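Glucose-inhibited division protein A-related protein, probable oxidoreductase (Thermus thermophilus, PDB 2CUL) binds flavin-adenine dinucleotide in a Rossmann-type fold and is probably an oxidoreductase related to glucose-inhibited division protein A. Local coordinates at residues A[6-11]-A[118-123]. Numbering follows the deposited sequence.
With FAD (flavin-adenine dinucleotide), chain B.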
loop_
_atom_site.group_PDB
_atom_site.type_symbol
_atom_site.label_atom_id
_atom_site.label_comp_id
_atom_site.label_asym_id
_atom_site.label_seq_id
_atom_site.Cartn_x
_atom_site.Cartn_y
_atom_site.Cartn_z
ATOM N N VAL A 6 4.521 0.166 -13.759
ATOM C CA VAL A 6 4.222 0.704 -12.439
ATOM C C VAL A 6 4.547 -0.356 -11.389
ATOM O O VAL A 6 4.078 -1.491 -11.478
ATOM C CB VAL A 6 2.723 1.090 -12.293
ATOM C CG1 VAL A 6 2.476 1.701 -10.920
ATOM C CG2 VAL A 6 2.322 2.080 -13.384
ATOM N N LEU A 7 5.373 0.015 -10.413
ATOM C CA LEU A 7 5.744 -0.877 -9.320
ATOM C C LEU A 7 5.059 -0.323 -8.079
ATOM O O LEU A 7 5.279 0.830 -7.707
ATOM C CB LEU A 7 7.261 -0.882 -9.102
ATOM C CG LEU A 7 7.749 -1.614 -7.844
ATOM C CD1 LEU A 7 7.487 -3.112 -7.975
ATOM C CD2 LEU A 7 9.243 -1.359 -7.660
ATOM N N ILE A 8 4.228 -1.145 -7.449
ATOM C CA ILE A 8 3.496 -0.733 -6.259
ATOM C C ILE A 8 4.000 -1.489 -5.038
ATOM O O ILE A 8 4.068 -2.719 -5.050
ATOM C CB ILE A 8 1.991 -1.028 -6.420
ATOM C CG1 ILE A 8 1.454 -0.323 -7.671
ATOM C CG2 ILE A 8 1.227 -0.562 -5.178
ATOM C CD1 ILE A 8 0.055 -0.776 -8.068
ATOM N N VAL A 9 4.352 -0.747 -3.991
ATOM C CA VAL A 9 4.830 -1.338 -2.746
ATOM C C VAL A 9 3.683 -1.352 -1.736
ATOM O O VAL A 9 3.295 -0.307 -1.203
ATOM C CB VAL A 9 6.019 -0.533 -2.166
ATOM C CG1 VAL A 9 6.494 -1.160 -0.857
ATOM C CG2 VAL A 9 7.161 -0.505 -3.176
ATOM N N GLY A 10 3.138 -2.542 -1.485
ATOM C CA GLY A 10 2.037 -2.679 -0.547
ATOM C C GLY A 10 0.772 -3.176 -1.223
ATOM O O GLY A 10 0.161 -2.455 -2.010
ATOM N N ALA A 11 0.378 -4.409 -0.914
ATOM C CA ALA A 11 -0.816 -5.008 -1.500
ATOM C C ALA A 11 -2.013 -4.891 -0.570
ATOM O O ALA A 11 -2.725 -5.871 -0.326
ATOM C CB ALA A 11 -0.551 -6.475 -1.827
ATOM N N VAL A 118 5.135 3.435 -6.711
ATOM C CA VAL A 118 4.062 3.847 -5.816
ATOM C C VAL A 118 4.221 3.255 -4.424
ATOM O O VAL A 118 4.378 2.042 -4.275
ATOM C CB VAL A 118 2.684 3.384 -6.356
ATOM C CG1 VAL A 118 1.571 3.804 -5.397
ATOM C CG2 VAL A 118 2.440 3.957 -7.746
ATOM N N LEU A 119 4.179 4.112 -3.409
ATOM C CA LEU A 119 4.267 3.656 -2.029
ATOM C C LEU A 119 2.844 3.623 -1.477
ATOM O O LEU A 119 2.160 4.647 -1.443
ATOM C CB LEU A 119 5.133 4.606 -1.191
ATOM C CG LEU A 119 6.594 4.742 -1.621
ATOM C CD1 LEU A 119 7.338 5.654 -0.654
ATOM C CD2 LEU A 119 7.248 3.364 -1.650
ATOM N N ALA A 120 2.396 2.436 -1.078
ATOM C CA ALA A 120 1.054 2.243 -0.521
ATOM C C ALA A 120 1.245 1.362 0.705
ATOM O O ALA A 120 0.596 0.326 0.851
ATOM C CB ALA A 120 0.155 1.539 -1.542
ATOM N N VAL A 121 2.122 1.814 1.598
ATOM C CA VAL A 121 2.497 1.061 2.788
ATOM C C VAL A 121 1.636 1.180 4.046
ATOM O O VAL A 121 2.025 0.698 5.107
ATOM C CB VAL A 121 3.974 1.359 3.148
ATOM C CG1 VAL A 121 4.884 0.917 1.998
ATOM C CG2 VAL A 121 4.164 2.847 3.425
ATOM N N GLY A 122 0.472 1.808 3.921
ATOM C CA GLY A 122 -0.440 1.936 5.045
ATOM C C GLY A 122 0.120 2.463 6.352
ATOM O O GLY A 122 0.798 3.486 6.386
ATOM N N SER A 123 -0.174 1.745 7.431
ATOM C CA SER A 123 0.253 2.112 8.778
ATOM C C SER A 123 1.539 1.412 9.205
ATOM O O SER A 123 1.776 1.221 10.398
ATOM C CB SER A 123 -0.864 1.758 9.768
ATOM O OG SER A 123 -1.292 0.411 9.587
HETATM P PA FAD B . -2.823 -1.547 4.200
HETATM O O1A FAD B . -2.399 -1.678 5.603
HETATM O O2A FAD B . -4.130 -2.108 3.772
HETATM O O5B FAD B . -1.710 -2.182 3.251
HETATM C C5B FAD B . -0.335 -1.830 3.420
HETATM C C4B FAD B . 0.466 -2.972 2.806
HETATM O O4B FAD B . 1.806 -2.505 2.650
HETATM C C3B FAD B . 0.544 -4.239 3.680
HETATM O O3B FAD B . 0.224 -5.406 2.952
HETATM C C2B FAD B . 1.957 -4.216 4.184
HETATM O O2B FAD B . 2.489 -5.456 4.589
HETATM C C1B FAD B . 2.683 -3.561 3.013
HETATM N N9A FAD B . 3.979 -2.970 3.338
HETATM C C8A FAD B . 4.233 -1.978 4.257
HETATM N N7A FAD B . 5.520 -1.660 4.311
HETATM C C5A FAD B . 6.121 -2.487 3.382
HETATM C C6A FAD B . 7.469 -2.630 2.974
HETATM N N6A FAD B . 8.466 -1.918 3.468
HETATM N N1A FAD B . 7.741 -3.573 1.997
HETATM C C2A FAD B . 6.722 -4.329 1.463
HETATM N N3A FAD B . 5.413 -4.237 1.815
HETATM C C4A FAD B . 5.167 -3.306 2.776
HETATM N N1 FAD B . -10.668 1.332 8.126
HETATM C C2 FAD B . -11.905 0.732 8.052
HETATM O O2 FAD B . -12.652 0.951 7.130
HETATM N N3 FAD B . -12.284 -0.149 9.077
HETATM C C4 FAD B . -11.499 -0.458 10.167
HETATM O O4 FAD B . -11.901 -1.253 11.043
HETATM C C4X FAD B . -10.234 0.161 10.244
HETATM N N5 FAD B . -9.391 -0.094 11.317
HETATM C C5X FAD B . -8.150 0.510 11.399
HETATM C C6 FAD B . -7.322 0.238 12.488
HETATM C C7 FAD B . -6.045 0.816 12.622
HETATM C C7M FAD B . -5.200 0.472 13.824
HETATM C C8 FAD B . -5.595 1.717 11.592
HETATM C C8M FAD B . -4.241 2.372 11.654
HETATM C C9 FAD B . -6.426 2.010 10.483
HETATM C C9A FAD B . -7.712 1.420 10.358
HETATM N N10 FAD B . -8.589 1.686 9.247
HETATM C C10 FAD B . -9.848 1.059 9.193
HETATM C "C1'" FAD B . -8.206 2.640 8.131
HETATM C "C2'" FAD B . -7.813 2.064 6.752
HETATM O "O2'" FAD B . -8.968 1.651 6.074
HETATM C "C3'" FAD B . -6.836 0.875 6.858
HETATM O "O3'" FAD B . -5.637 1.250 7.535
HETATM C "C4'" FAD B . -6.406 0.325 5.483
HETATM O "O4'" FAD B . -5.757 -0.937 5.620
HETATM C "C5'" FAD B . -5.473 1.349 4.805
HETATM O "O5'" FAD B . -5.104 0.871 3.501
HETATM P P FAD B . -3.622 0.961 2.946
HETATM O O1P FAD B . -3.708 0.414 1.581
HETATM O O2P FAD B . -3.084 2.358 3.074
HETATM O O3P FAD B . -2.761 0.033 3.883
#
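Val-118 pairs with Ile-8 in parallel register and bonds to the residues on either side of it: its N donates to Leu-7 O (2.8 Å) and its O accepts from Val-9 N (2.8 Å, 173° at the hydrogen). The touching parts of 6-11 and 118-123 run parallel. The tight part is here: Val-118 CB lies beside Ile-8 CG1, and its CG2, beside its own backbone N and anti to the carbonyl carbon, meets Val-6 CG1 at 3.9 Å. Helix 13-24 packs on Val-6 and Ile-8, helix 213-230 on Val-6 and Val-118. On the other face, Leu-119 CD2 reaches the flank of Val-9 at CB (4.1 Å).

Pairing is looser past the strand ends. Ala-120 N still bonds to Val-9 O, but at 151° at the hydrogen, with the donor tilted 17° from the carbonyl plane; from Ala-11 and Gly-122 on, the segments no longer touch. This end is not open to solvent: all touching residues are buried, and FAD occupies the fork. Val-9 CG1 and Val-121 CG1 meet at 3.9 Å and both touch the adenine, while Gly-10 CA approaches FAD O4B (3.2 Å) and Gly-122 CA the diphosphate oxygen O3P. Parallel strands whose chains part beyond their C-terminal ends to receive a dinucleotide, with Gly-10 opening a probable GxGxxG turn, characterise the Rossmann-type FAD site.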